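Local coordinates for protein Pre-mRNA-processing-splicing factor 8 (Cryptococcus neoformans var. grubii serotype A, PDB 6MX6) that contains a spliceosomal-protein intein that probably excises itself from its precursor and joins the flanking protein segments by splicing, at residues R11-D16 against Q30-D35; A41-R46 against G156-K161; G47-Y52 against C65-I70; S72-R77 against H96-V101. One frame throughout, in Å; residues are numbered along the deposited sequence.

Contact 1: residues R11-D16 against Q30-D35; sequences RLLRAD and QLLGPD
Gln30 and Ala15 meet through backbone and side chain. Ala15 N donates to Gln30 O at 3.0 Å, and the donor lies above the carbonyl plane, 53° out of it. Beside this bond the two CB atoms, Gln30 CB and Ala15 CB, touch at 3.7 Å. The Gln30 chain bends at its second torsion and its amide leads off to Thr40 and Gly28, which bond NE2. Leu31 follows, bridged to Arg14. Leu31 CB is directed away from 11-16, and the side chain packs on Phe157 and Val159, yet CB and CD2 both graze the carbonyl oxygen of Leu13. The same oxygen takes a CA-H contact from Leu31 CA at 3.5 Å. Leu32 then makes the second backbone bond, Leu32 N to Leu13 O, 3.0 Å and bent to 149° at the hydrogen. Leu32 CG stands anti to its backbone N (chi1 -173°), and the side chain lies alongside that of Leu13, both pointing the same way. Leu32 CB is 4.0 Å from Leu13 CB, and Leu32 CD2 is 4.1 Å from Leu13 CD1. Leu166 touches both leucines. Leu32 CB also sits 3.5 Å from Arg14 O. This single bridge ties strand 11-13, which pairs with 19-21, to 30-32 at the edge of a four-stranded antiparallel sheet. Such short, interlocked strands belong to the all-beta Hint fold of inteins and hedgehog proteins.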
loop_
_atom_site.group_PDB
_atom_site.type_symbol
_atom_site.label_atom_id
_atom_site.label_comp_id
_atom_site.label_asym_id
_atom_site.label_seq_id
_atom_site.Cartn_x
_atom_site.Cartn_y
_atom_site.Cartn_z
ATOM N N ARG A 11 -7.948 5.857 1.928
ATOM C CA ARG A 11 -9.185 5.512 1.231
ATOM C C ARG A 11 -8.968 4.264 0.383
ATOM O O ARG A 11 -8.109 4.253 -0.506
ATOM C CB ARG A 11 -9.649 6.686 0.359
ATOM C CG ARG A 11 -9.918 7.965 1.144
ATOM C CD ARG A 11 -9.760 9.214 0.280
ATOM N NE ARG A 11 -10.636 9.181 -0.884
ATOM C CZ ARG A 11 -10.645 10.103 -1.841
ATOM N NH1 ARG A 11 -9.818 11.138 -1.774
ATOM N NH2 ARG A 11 -11.478 9.985 -2.867
ATOM N N LEU A 12 -9.750 3.221 0.651
ATOM C CA LEU A 12 -9.697 1.954 -0.058
ATOM C C LEU A 12 -10.983 1.743 -0.841
ATOM O O LEU A 12 -11.969 2.463 -0.660
ATOM C CB LEU A 12 -9.487 0.801 0.929
ATOM C CG LEU A 12 -8.377 1.051 1.952
ATOM C CD1 LEU A 12 -8.306 -0.069 2.973
ATOM C CD2 LEU A 12 -7.041 1.211 1.231
ATOM N N LEU A 13 -10.978 0.717 -1.693
ATOM C CA LEU A 13 -12.129 0.374 -2.529
ATOM C C LEU A 13 -12.793 -0.890 -1.998
ATOM O O LEU A 13 -12.134 -1.924 -1.843
ATOM C CB LEU A 13 -11.708 0.172 -3.986
ATOM C CG LEU A 13 -11.260 1.433 -4.725
ATOM C CD1 LEU A 13 -10.820 1.111 -6.140
ATOM C CD2 LEU A 13 -12.362 2.472 -4.722
ATOM N N ARG A 14 -14.093 -0.805 -1.723
ATOM C CA ARG A 14 -14.879 -2.006 -1.477
ATOM C C ARG A 14 -15.013 -2.821 -2.760
ATOM O O ARG A 14 -14.792 -2.327 -3.870
ATOM C CB ARG A 14 -16.272 -1.650 -0.960
ATOM C CG ARG A 14 -16.323 -1.058 0.434
ATOM C CD ARG A 14 -17.767 -0.950 0.903
ATOM N NE ARG A 14 -17.882 -0.279 2.194
ATOM C CZ ARG A 14 -17.680 -0.874 3.363
ATOM N NH1 ARG A 14 -17.344 -2.157 3.411
ATOM N NH2 ARG A 14 -17.810 -0.185 4.485
ATOM N N ALA A 15 -15.409 -4.087 -2.602
ATOM C CA ALA A 15 -15.565 -4.956 -3.765
ATOM C C ALA A 15 -16.588 -4.419 -4.758
ATOM O O ALA A 15 -16.523 -4.763 -5.943
ATOM C CB ALA A 15 -15.960 -6.368 -3.327
ATOM N N ASP A 16 -17.521 -3.582 -4.311
ATOM C CA ASP A 16 -18.538 -3.023 -5.193
ATOM C C ASP A 16 -18.112 -1.705 -5.824
ATOM O O ASP A 16 -18.890 -1.118 -6.587
ATOM C CB ASP A 16 -19.860 -2.838 -4.433
ATOM C CG ASP A 16 -19.793 -1.746 -3.376
ATOM O OD1 ASP A 16 -18.681 -1.281 -3.049
ATOM O OD2 ASP A 16 -20.862 -1.349 -2.864
ATOM N N GLN A 30 -15.654 -7.013 2.308
ATOM C CA GLN A 30 -15.202 -7.339 0.964
ATOM C C GLN A 30 -14.529 -6.114 0.350
ATOM O O GLN A 30 -15.139 -5.043 0.265
ATOM C CB GLN A 30 -16.375 -7.809 0.104
ATOM C CG GLN A 30 -17.051 -9.082 0.629
ATOM C CD GLN A 30 -16.112 -10.275 0.648
ATOM O OE1 GLN A 30 -15.819 -10.862 -0.393
ATOM N NE2 GLN A 30 -15.631 -10.639 1.838
ATOM N N LEU A 31 -13.276 -6.279 -0.056
ATOM C CA LEU A 31 -12.468 -5.270 -0.728
ATOM C C LEU A 31 -12.210 -5.681 -2.170
ATOM O O LEU A 31 -12.411 -6.831 -2.565
ATOM C CB LEU A 31 -11.129 -5.080 -0.010
ATOM C CG LEU A 31 -11.218 -4.707 1.462
ATOM C CD1 LEU A 31 -9.810 -4.612 2.021
ATOM C CD2 LEU A 31 -11.964 -3.396 1.618
ATOM N N LEU A 32 -11.708 -4.731 -2.949
ATOM C CA LEU A 32 -11.470 -4.956 -4.366
ATOM C C LEU A 32 -10.019 -5.373 -4.593
ATOM O O LEU A 32 -9.090 -4.668 -4.178
ATOM C CB LEU A 32 -11.814 -3.696 -5.152
ATOM C CG LEU A 32 -11.765 -3.831 -6.670
ATOM C CD1 LEU A 32 -12.531 -5.067 -7.113
ATOM C CD2 LEU A 32 -12.333 -2.574 -7.291
ATOM N N GLY A 33 -9.829 -6.517 -5.255
ATOM C CA GLY A 33 -8.518 -6.983 -5.650
ATOM C C GLY A 33 -8.059 -6.364 -6.954
ATOM O O GLY A 33 -8.833 -5.766 -7.712
ATOM N N PRO A 34 -6.764 -6.513 -7.238
ATOM C CA PRO A 34 -6.206 -5.883 -8.449
ATOM C C PRO A 34 -6.735 -6.474 -9.745
ATOM O O PRO A 34 -6.778 -5.764 -10.758
ATOM C CB PRO A 34 -4.697 -6.114 -8.295
ATOM C CG PRO A 34 -4.585 -7.302 -7.392
ATOM C CD PRO A 34 -5.737 -7.198 -6.440
ATOM N N ASP A 35 -7.134 -7.749 -9.749
ATOM C CA ASP A 35 -7.737 -8.381 -10.919
ATOM C C ASP A 35 -9.232 -8.115 -11.039
ATOM O O ASP A 35 -9.849 -8.576 -12.005
ATOM C CB ASP A 35 -7.491 -9.893 -10.879
ATOM C CG ASP A 35 -7.995 -10.536 -9.594
ATOM O OD1 ASP A 35 -8.607 -9.832 -8.761
ATOM O OD2 ASP A 35 -7.785 -11.755 -9.419
#

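Contact 2: residues A41-R46 against G156-K161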
loop_
_atom_site.group_PDB
_atom_site.type_symbol
_atom_site.label_atom_id
_atom_site.label_comp_id
_atom_site.label_asym_id
_atom_site.label_seq_id
_atom_site.Cartn_x
_atom_site.Cartn_y
_atom_site.Cartn_z
ATOM N N ALA A 41 -11.348 -9.270 4.223
ATOM C CA ALA A 41 -10.489 -8.721 5.261
ATOM C C ALA A 41 -10.789 -9.388 6.597
ATOM O O ALA A 41 -11.938 -9.713 6.909
ATOM C CB ALA A 41 -10.679 -7.207 5.381
ATOM N N SER A 42 -9.738 -9.589 7.390
ATOM C CA SER A 42 -9.902 -10.144 8.726
ATOM C C SER A 42 -8.793 -9.622 9.627
ATOM O O SER A 42 -7.855 -8.961 9.176
ATOM C CB SER A 42 -9.904 -11.679 8.707
ATOM O OG SER A 42 -8.715 -12.199 8.146
ATOM N N LYS A 43 -8.920 -9.925 10.919
ATOM C CA LYS A 43 -7.879 -9.624 11.902
ATOM C C LYS A 43 -7.610 -8.117 11.977
ATOM O O LYS A 43 -6.474 -7.660 11.883
ATOM C CB LYS A 43 -6.588 -10.382 11.582
ATOM C CG LYS A 43 -6.672 -11.901 11.645
ATOM C CD LYS A 43 -5.272 -12.511 11.526
ATOM C CE LYS A 43 -5.306 -14.036 11.514
ATOM N NZ LYS A 43 -4.875 -14.616 10.201
ATOM N N ILE A 44 -8.685 -7.359 12.187
ATOM C CA ILE A 44 -8.604 -5.904 12.302
ATOM C C ILE A 44 -7.773 -5.539 13.527
ATOM O O ILE A 44 -8.095 -5.931 14.653
ATOM C CB ILE A 44 -10.005 -5.286 12.394
ATOM C CG1 ILE A 44 -10.955 -5.938 11.391
ATOM C CG2 ILE A 44 -9.939 -3.773 12.236
ATOM C CD1 ILE A 44 -10.526 -5.813 9.967
ATOM N N VAL A 45 -6.719 -4.750 13.320
ATOM C CA VAL A 45 -5.872 -4.300 14.416
ATOM C C VAL A 45 -5.642 -2.800 14.276
ATOM O O VAL A 45 -5.786 -2.227 13.195
ATOM C CB VAL A 45 -4.530 -5.054 14.452
ATOM C CG1 VAL A 45 -4.752 -6.500 14.874
ATOM C CG2 VAL A 45 -3.869 -4.993 13.086
ATOM N N ARG A 46 -5.301 -2.156 15.392
ATOM C CA ARG A 46 -5.089 -0.714 15.378
ATOM C C ARG A 46 -3.946 -0.347 16.307
ATOM O O ARG A 46 -3.668 -1.043 17.285
ATOM C CB ARG A 46 -6.330 0.075 15.811
ATOM C CG ARG A 46 -7.602 -0.265 15.070
ATOM C CD ARG A 46 -8.548 0.925 15.033
ATOM N NE ARG A 46 -9.926 0.541 14.727
ATOM C CZ ARG A 46 -10.331 0.018 13.573
ATOM N NH1 ARG A 46 -9.468 -0.193 12.586
ATOM N NH2 ARG A 46 -11.608 -0.297 13.405
ATOM N N GLY A 156 -4.766 -1.892 10.511
ATOM C CA GLY A 156 -4.286 -2.966 9.669
ATOM C C GLY A 156 -5.261 -4.129 9.686
ATOM O O GLY A 156 -6.156 -4.206 10.525
ATOM N N PHE A 157 -5.076 -5.025 8.724
ATOM C CA PHE A 157 -5.865 -6.246 8.621
ATOM C C PHE A 157 -5.151 -7.161 7.642
ATOM O O PHE A 157 -4.232 -6.747 6.931
ATOM C CB PHE A 157 -7.315 -5.977 8.187
ATOM C CG PHE A 157 -7.449 -5.029 7.021
ATOM C CD1 PHE A 157 -7.047 -5.405 5.751
ATOM C CD2 PHE A 157 -8.006 -3.771 7.195
ATOM C CE1 PHE A 157 -7.184 -4.537 4.675
ATOM C CE2 PHE A 157 -8.138 -2.893 6.126
ATOM C CZ PHE A 157 -7.727 -3.281 4.867
ATOM N N VAL A 158 -5.567 -8.413 7.621
ATOM C CA VAL A 158 -5.085 -9.344 6.613
ATOM C C VAL A 158 -6.160 -9.470 5.549
ATOM O O VAL A 158 -7.349 -9.232 5.790
ATOM C CB VAL A 158 -4.710 -10.728 7.187
ATOM C CG1 VAL A 158 -3.318 -10.685 7.804
ATOM C CG2 VAL A 158 -5.728 -11.178 8.189
ATOM N N VAL A 159 -5.721 -9.826 4.354
ATOM C CA VAL A 159 -6.585 -10.007 3.202
ATOM C C VAL A 159 -6.268 -11.377 2.618
ATOM O O VAL A 159 -5.104 -11.779 2.570
ATOM C CB VAL A 159 -6.365 -8.877 2.169
ATOM C CG1 VAL A 159 -6.764 -9.311 0.778
ATOM C CG2 VAL A 159 -7.125 -7.629 2.582
ATOM N N ASP A 160 -7.303 -12.101 2.197
ATOM C CA ASP A 160 -7.129 -13.453 1.684
ATOM C C ASP A 160 -6.586 -13.406 0.255
ATOM O O ASP A 160 -6.198 -12.351 -0.257
ATOM C CB ASP A 160 -8.445 -14.225 1.769
ATOM C CG ASP A 160 -9.502 -13.698 0.810
ATOM O OD1 ASP A 160 -9.526 -12.475 0.544
ATOM O OD2 ASP A 160 -10.321 -14.509 0.327
ATOM N N LYS A 161 -6.553 -14.569 -0.397
ATOM C CA LYS A 161 -6.118 -14.733 -1.794
ATOM C C LYS A 161 -4.678 -14.235 -1.896
ATOM O O LYS A 161 -3.841 -14.647 -1.077
ATOM C CB LYS A 161 -7.119 -14.060 -2.729
ATOM C CG LYS A 161 -8.504 -14.700 -2.740
ATOM C CD LYS A 161 -9.403 -14.057 -3.788
ATOM C CE LYS A 161 -10.755 -14.751 -3.869
ATOM N NZ LYS A 161 -11.687 -14.042 -4.789
#
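Ser42 with Val158 and Val45 with Gly156 are hydrogen-bonded pairs of an antiparallel ladder, and a beta bulge separates them. The ladder joins strands 38-49 and 152-159 within a four-stranded sheet of the Hint fold. Between the pairs, Lys43 and Ile44 stand opposite the single residue Phe157. Lys43 has a positive phi, 61°, and its N is bonded by Glu27. Ser42 N donates to Val158 O at 2.9 Å, and Val158 N returns the bond to Ser42 O at 2.8 Å. Beyond the bulge, Val45 N reaches Gly156 O, and Gly156 N reaches Val45 O, both at 2.9 Å and nearly straight. Ala41 CB sits over one face of the Phe157 ring, offset toward the rim, 4.1 Å from CD1. Ile44 CD1 comes alongside Phe157 CB at 3.7 Å. On the face carrying Ser42 and Val158, Val158 CG2 lies 3.2 Å from Ser42 OG. The Lys43 chain runs over the same methyl, Lys43 CB 3.6 Å from Val158 CG2. The register slip therefore costs no backbone bond in the flanking pairs. The Phe157 ring packs with Ala41, and with Leu31 and Val25 outside, while the aliphatic part of Lys43 covers the Val158 methyl.

Contact 3: residues G47-Y52 against C65-I70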
loop_
_atom_site.group_PDB
_atom_site.type_symbol
_atom_site.label_atom_id
_atom_site.label_comp_id
_atom_site.label_asym_id
_atom_site.label_seq_id
_atom_site.Cartn_x
_atom_site.Cartn_y
_atom_site.Cartn_z
ATOM N N GLY A 47 -3.298 0.768 16.000
ATOM C CA GLY A 47 -2.284 1.259 16.911
ATOM C C GLY A 47 -1.951 2.695 16.583
ATOM O O GLY A 47 -2.660 3.348 15.823
ATOM N N GLU A 48 -0.858 3.173 17.178
ATOM C CA GLU A 48 -0.423 4.552 17.003
ATOM C C GLU A 48 1.094 4.601 17.057
ATOM O O GLU A 48 1.684 4.150 18.042
ATOM C CB GLU A 48 -1.018 5.457 18.085
ATOM C CG GLU A 48 -0.564 6.895 17.976
ATOM C CD GLU A 48 -1.439 7.855 18.760
ATOM O OE1 GLU A 48 -2.417 7.403 19.392
ATOM O OE2 GLU A 48 -1.144 9.069 18.737
ATOM N N GLU A 49 1.722 5.154 16.021
ATOM C CA GLU A 49 3.180 5.227 16.033
ATOM C C GLU A 49 3.642 6.181 14.944
ATOM O O GLU A 49 2.853 6.637 14.115
ATOM C CB GLU A 49 3.825 3.849 15.843
ATOM C CG GLU A 49 3.574 3.219 14.493
ATOM C CD GLU A 49 3.908 1.739 14.480
ATOM O OE1 GLU A 49 4.799 1.326 13.701
ATOM O OE2 GLU A 49 3.284 0.990 15.263
ATOM N N ARG A 50 4.938 6.484 14.965
ATOM C CA ARG A 50 5.526 7.279 13.893
ATOM C C ARG A 50 5.560 6.460 12.612
ATOM O O ARG A 50 6.209 5.414 12.555
ATOM C CB ARG A 50 6.931 7.736 14.280
ATOM C CG ARG A 50 6.907 8.781 15.375
ATOM C CD ARG A 50 8.285 9.007 15.955
ATOM N NE ARG A 50 9.124 9.785 15.043
ATOM C CZ ARG A 50 10.342 10.224 15.344
ATOM N NH1 ARG A 50 10.861 9.982 16.537
ATOM N NH2 ARG A 50 11.029 10.928 14.454
ATOM N N LEU A 51 4.878 6.944 11.578
ATOM C CA LEU A 51 4.750 6.220 10.324
ATOM C C LEU A 51 5.753 6.747 9.302
ATOM O O LEU A 51 6.402 7.775 9.496
ATOM C CB LEU A 51 3.323 6.345 9.786
ATOM C CG LEU A 51 2.234 5.911 10.771
ATOM C CD1 LEU A 51 0.843 6.105 10.153
ATOM C CD2 LEU A 51 2.459 4.461 11.147
ATOM N N TYR A 52 5.859 6.032 8.191
ATOM C CA TYR A 52 6.659 6.466 7.059
ATOM C C TYR A 52 5.738 7.057 6.008
ATOM O O TYR A 52 4.702 6.467 5.693
ATOM C CB TYR A 52 7.441 5.303 6.456
ATOM C CG TYR A 52 8.661 4.991 7.269
ATOM C CD1 TYR A 52 8.580 4.175 8.389
ATOM C CD2 TYR A 52 9.877 5.550 6.948
ATOM C CE1 TYR A 52 9.702 3.907 9.153
ATOM C CE2 TYR A 52 11.003 5.292 7.698
ATOM C CZ TYR A 52 10.913 4.470 8.794
ATOM O OH TYR A 52 12.044 4.227 9.527
ATOM N N CYS A 65 2.382 4.707 6.081
ATOM C CA CYS A 65 2.237 3.341 6.576
ATOM C C CYS A 65 3.321 2.979 7.587
ATOM O O CYS A 65 4.317 3.680 7.749
ATOM C CB CYS A 65 2.222 2.367 5.406
ATOM S SG CYS A 65 3.761 2.378 4.471
ATOM N N THR A 66 3.121 1.855 8.271
ATOM C CA THR A 66 4.051 1.461 9.322
ATOM C C THR A 66 5.359 0.933 8.744
ATOM O O THR A 66 5.451 0.545 7.574
ATOM C CB THR A 66 3.457 0.372 10.224
ATOM O OG1 THR A 66 3.050 -0.731 9.406
ATOM C CG2 THR A 66 2.286 0.907 11.008
ATOM N N HIS A 67 6.373 0.874 9.615
ATOM C CA HIS A 67 7.694 0.421 9.196
ATOM C C HIS A 67 7.681 -1.030 8.726
ATOM O O HIS A 67 8.507 -1.415 7.895
ATOM C CB HIS A 67 8.696 0.588 10.343
ATOM C CG HIS A 67 8.418 -0.299 11.517
ATOM N ND1 HIS A 67 9.114 -1.467 11.746
ATOM C CD2 HIS A 67 7.514 -0.196 12.521
ATOM C CE1 HIS A 67 8.654 -2.044 12.841
ATOM N NE2 HIS A 67 7.682 -1.293 13.332
ATOM N N ASN A 68 6.769 -1.852 9.237
ATOM C CA ASN A 68 6.729 -3.249 8.821
ATOM C C ASN A 68 5.721 -3.502 7.711
ATOM O O ASN A 68 5.538 -4.655 7.304
ATOM C CB ASN A 68 6.422 -4.168 10.019
ATOM C CG ASN A 68 5.135 -3.809 10.719
ATOM O OD1 ASN A 68 4.716 -2.656 10.723
ATOM N ND2 ASN A 68 4.500 -4.801 11.332
ATOM N N HIS A 69 5.071 -2.458 7.211
ATOM C CA HIS A 69 4.135 -2.634 6.115
ATOM C C HIS A 69 4.863 -3.137 4.874
ATOM O O HIS A 69 6.008 -2.767 4.612
ATOM C CB HIS A 69 3.429 -1.321 5.822
ATOM C CG HIS A 69 2.366 -1.436 4.785
ATOM N ND1 HIS A 69 1.173 -2.083 5.013
ATOM C CD2 HIS A 69 2.323 -1.002 3.503
ATOM C CE1 HIS A 69 0.437 -2.038 3.919
ATOM N NE2 HIS A 69 1.110 -1.381 2.990
ATOM N N ILE A 70 4.206 -4.011 4.122
ATOM C CA ILE A 70 4.801 -4.620 2.937
ATOM C C ILE A 70 4.354 -3.829 1.717
ATOM O O ILE A 70 3.155 -3.656 1.493
ATOM C CB ILE A 70 4.396 -6.096 2.803
ATOM C CG1 ILE A 70 4.892 -6.898 4.008
ATOM C CG2 ILE A 70 4.932 -6.672 1.501
ATOM C CD1 ILE A 70 4.270 -8.275 4.107
HETATM O O HOH W 1 5.938 2.651 11.911
HETATM O O HOH W 2 4.179 -1.672 13.462
#
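Tyr52 and Cys65 form an antiparallel hydrogen-bonded pair. Tyr52 N gives to Cys65 O at 2.8 Å, nearly straight at 170°, and Cys65 N gives back to Tyr52 O. Next to the pair, Leu51 CD2 rests on Thr66 CG2 at 3.6 Å, the two side chains crossing obliquely. Tyr52 CE1 meets His67 CB at 3.7 Å. Glu49 crosses His67 at about a right angle and sets OE1 at the edge of the imidazole, in its plane, 3.3 Å from His67 CD2. Carboxylate and ring are nearly coplanar, 22° apart. With Glu49 CG between the backbone N and the carbonyl carbon (chi1 66°) and the chain extended beyond, the carboxylate reaches this edge. A water bridges the two segments here: it donates to Glu49 OE1 and Arg50 O and accepts from His67 N. Thr66 to His69 is a type I beta turn, closed by His69 N to Thr66 O at 3.0 Å. The sequence Thr66-His67-Asn68-His69 matches the TxxH signature of intein block B. Consistent with this, Thr66 OG1 and His69 ND1 both take part in hydrogen bonds with the backbone N of Cys5, probably the first residue of the intein. Thr66 OG1 in turn donates to Asn68 OD1 at 2.9 Å, a bond inside the turn. Farther out, Asp104 holds His67 through ND1, and Val103 of helix 103-108 touches both Tyr52 and Cys65.

Contact 4: residues S72-R77 against H96-V101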
loop_
_atom_site.group_PDB
_atom_site.type_symbol
_atom_site.label_atom_id
_atom_site.label_comp_id
_atom_site.label_asym_id
_atom_site.label_seq_id
_atom_site.Cartn_x
_atom_site.Cartn_y
_atom_site.Cartn_z
ATOM N N SER A 72 4.045 -3.765 -2.294
ATOM C CA SER A 72 4.035 -4.578 -3.502
ATOM C C SER A 72 4.541 -3.714 -4.647
ATOM O O SER A 72 3.949 -2.681 -4.955
ATOM C CB SER A 72 2.633 -5.109 -3.795
ATOM O OG SER A 72 2.281 -6.129 -2.880
ATOM N N MET A 73 5.640 -4.130 -5.264
ATOM C CA MET A 73 6.372 -3.307 -6.200
ATOM C C MET A 73 6.696 -4.110 -7.450
ATOM O O MET A 73 6.518 -5.333 -7.507
ATOM C CB MET A 73 7.665 -2.772 -5.566
ATOM C CG MET A 73 7.542 -2.461 -4.088
ATOM S SD MET A 73 8.833 -1.356 -3.480
ATOM C CE MET A 73 8.383 0.167 -4.305
ATOM N N TYR A 74 7.159 -3.381 -8.459
ATOM C CA TYR A 74 7.794 -3.939 -9.641
ATOM C C TYR A 74 9.253 -3.512 -9.632
ATOM O O TYR A 74 9.556 -2.341 -9.390
ATOM C CB TYR A 74 7.113 -3.450 -10.922
ATOM C CG TYR A 74 5.950 -4.298 -11.372
ATOM C CD1 TYR A 74 6.156 -5.531 -11.975
ATOM C CD2 TYR A 74 4.644 -3.863 -11.197
ATOM C CE1 TYR A 74 5.089 -6.306 -12.392
ATOM C CE2 TYR A 74 3.575 -4.630 -11.606
ATOM C CZ TYR A 74 3.801 -5.850 -12.202
ATOM O OH TYR A 74 2.734 -6.616 -12.611
ATOM N N LYS A 75 10.149 -4.456 -9.885
ATOM C CA LYS A 75 11.578 -4.190 -9.937
ATOM C C LYS A 75 12.085 -4.382 -11.360
ATOM O O LYS A 75 11.678 -5.321 -12.048
ATOM C CB LYS A 75 12.333 -5.109 -8.979
ATOM C CG LYS A 75 13.789 -4.748 -8.782
ATOM C CD LYS A 75 14.456 -5.734 -7.839
ATOM C CE LYS A 75 15.929 -5.419 -7.656
ATOM N NZ LYS A 75 16.793 -6.529 -8.143
ATOM N N GLU A 76 12.974 -3.489 -11.792
ATOM C CA GLU A 76 13.496 -3.534 -13.151
ATOM C C GLU A 76 14.382 -4.759 -13.361
ATOM O O GLU A 76 15.032 -5.254 -12.436
ATOM C CB GLU A 76 14.289 -2.261 -13.465
ATOM C CG GLU A 76 13.585 -0.972 -13.064
ATOM C CD GLU A 76 13.603 0.087 -14.154
ATOM O OE1 GLU A 76 13.270 -0.236 -15.317
ATOM O OE2 GLU A 76 13.948 1.247 -13.843
ATOM N N ARG A 77 14.398 -5.238 -14.606
ATOM C CA ARG A 77 15.202 -6.386 -15.037
ATOM C C ARG A 77 14.947 -7.626 -14.185
ATOM O O ARG A 77 14.269 -8.558 -14.621
ATOM C CB ARG A 77 16.695 -6.035 -15.024
ATOM C CG ARG A 77 17.606 -7.162 -15.498
ATOM C CD ARG A 77 17.753 -7.183 -17.017
ATOM N NE ARG A 77 18.986 -7.848 -17.435
ATOM C CZ ARG A 77 19.462 -7.842 -18.678
ATOM N NH1 ARG A 77 18.808 -7.205 -19.641
ATOM N NH2 ARG A 77 20.595 -8.473 -18.958
ATOM N N HIS A 96 9.807 -5.740 -15.804
ATOM C CA HIS A 96 9.824 -5.701 -14.349
ATOM C C HIS A 96 9.255 -6.995 -13.782
ATOM O O HIS A 96 8.349 -7.594 -14.368
ATOM C CB HIS A 96 9.005 -4.512 -13.825
ATOM C CG HIS A 96 9.562 -3.174 -14.200
ATOM N ND1 HIS A 96 9.509 -2.680 -15.485
ATOM C CD2 HIS A 96 10.167 -2.218 -13.455
ATOM C CE1 HIS A 96 10.073 -1.485 -15.521
ATOM N NE2 HIS A 96 10.479 -1.181 -14.301
ATOM N N GLU A 97 9.783 -7.412 -12.634
ATOM C CA GLU A 97 9.281 -8.556 -11.889
ATOM C C GLU A 97 8.584 -8.079 -10.619
ATOM O O GLU A 97 8.959 -7.059 -10.032
ATOM C CB GLU A 97 10.415 -9.525 -11.523
ATOM C CG GLU A 97 10.958 -9.336 -10.109
ATOM C CD GLU A 97 12.330 -9.945 -9.895
ATOM O OE1 GLU A 97 13.338 -9.254 -10.163
ATOM O OE2 GLU A 97 12.401 -11.103 -9.433
ATOM N N ARG A 98 7.559 -8.820 -10.206
ATOM C CA ARG A 98 6.836 -8.493 -8.984
ATOM C C ARG A 98 7.692 -8.829 -7.769
ATOM O O ARG A 98 8.284 -9.910 -7.707
ATOM C CB ARG A 98 5.519 -9.265 -8.931
ATOM C CG ARG A 98 4.383 -8.610 -9.694
ATOM C CD ARG A 98 3.736 -7.498 -8.880
ATOM N NE ARG A 98 2.999 -8.022 -7.734
ATOM C CZ ARG A 98 3.464 -8.014 -6.490
ATOM N NH1 ARG A 98 4.658 -7.496 -6.240
ATOM N NH2 ARG A 98 2.737 -8.518 -5.501
ATOM N N VAL A 99 7.780 -7.899 -6.812
ATOM C CA VAL A 99 8.520 -8.123 -5.566
ATOM C C VAL A 99 7.762 -7.483 -4.410
ATOM O O VAL A 99 7.229 -6.376 -4.540
ATOM C CB VAL A 99 9.962 -7.562 -5.616
ATOM C CG1 VAL A 99 10.740 -7.970 -4.364
ATOM C CG2 VAL A 99 10.710 -8.036 -6.847
ATOM N N ASP A 100 7.741 -8.158 -3.265
ATOM C CA ASP A 100 7.217 -7.585 -2.032
ATOM C C ASP A 100 8.391 -7.236 -1.127
ATOM O O ASP A 100 9.312 -8.042 -0.962
ATOM C CB ASP A 100 6.264 -8.556 -1.329
ATOM C CG ASP A 100 5.037 -8.875 -2.166
ATOM O OD1 ASP A 100 4.700 -8.084 -3.080
ATOM O OD2 ASP A 100 4.408 -9.923 -1.916
ATOM N N VAL A 101 8.369 -6.039 -0.548
ATOM C CA VAL A 101 9.461 -5.609 0.323
ATOM C C VAL A 101 8.898 -4.768 1.459
ATOM O O VAL A 101 8.039 -3.912 1.242
ATOM C CB VAL A 101 10.544 -4.840 -0.462
ATOM C CG1 VAL A 101 9.939 -3.654 -1.183
ATOM C CG2 VAL A 101 11.673 -4.406 0.458
#
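Ser72 to Glu76 pairs with His96 to Asp100 in a regular antiparallel ladder, a largely surface contact at one edge of the six-stranded sheet. Strand 96-102 is outermost there. Met73 with Val99 and Lys75 with Glu97 are the hydrogen-bonded pairs. Met73 N binds Val99 O at 2.8 Å. Met73 O takes two donors, Val99 N and, at 3.1 Å, Arg98 NH1. Arg98, bent at its second and third torsions, brings NH1 to this oxygen, and Ser72 CB lies over one face of its guanidinium. On the way its CD lies over one face of the Tyr74 ring, 4.0 Å from the centroid, a CH-pi contact. NH1 and NH2 of Arg98 both grip Asp100 OD1, end-on, with NH2 at 3.1 Å on the syn lone pair in a salt bridge. Ser72 OG adds a third bond to Asp100 OD1 from above the carboxylate plane, 53° out of it. Three donors thus hold this one oxygen in place. The strands follow each other in the chain and pair like the arms of a hairpin in the Hint fold; most of the link, 78-93, is not modelled. His174, probably the penultimate histidine of the intein, touches Ser72 and Asp100. Farther along the same face, Tyr74 CD1 meets His96 CB at 3.5 Å. His96 then runs beside Glu76, their planes 12° apart, and Glu76 OE2 is salt-bridged to Lys118. Met73 SD, whose residue is on the other face, meets Val101 CG1 at 3.4 Å.

Overall arrangement
Contacts 1, 2 and 3 are partly buried, whereas contact 4 lies at the surface. Contacts 2 and 3 share strand 38-49, and contact 3 lies within the chain loop that contact 2 closes. Contacts 1 and 2 reach the same four-stranded sheet and meet in an apolar cluster, where Leu12 and Leu31 pack on Phe157. Contacts 3 and 4 touch through Ile70 CG2 and Asp100 CB, 3.7 Å apart. Contacts 1 and 3 lie on opposite sides of the chain centre. Backbone bonds occur in all four. Leucines fill out contact 1, and contact 2 absorbs a bulge. Contact 3, at a turn, uses a bridging water and Glu49. Contact 4, at a sheet edge, carries the Arg98-Asp100 salt bridge.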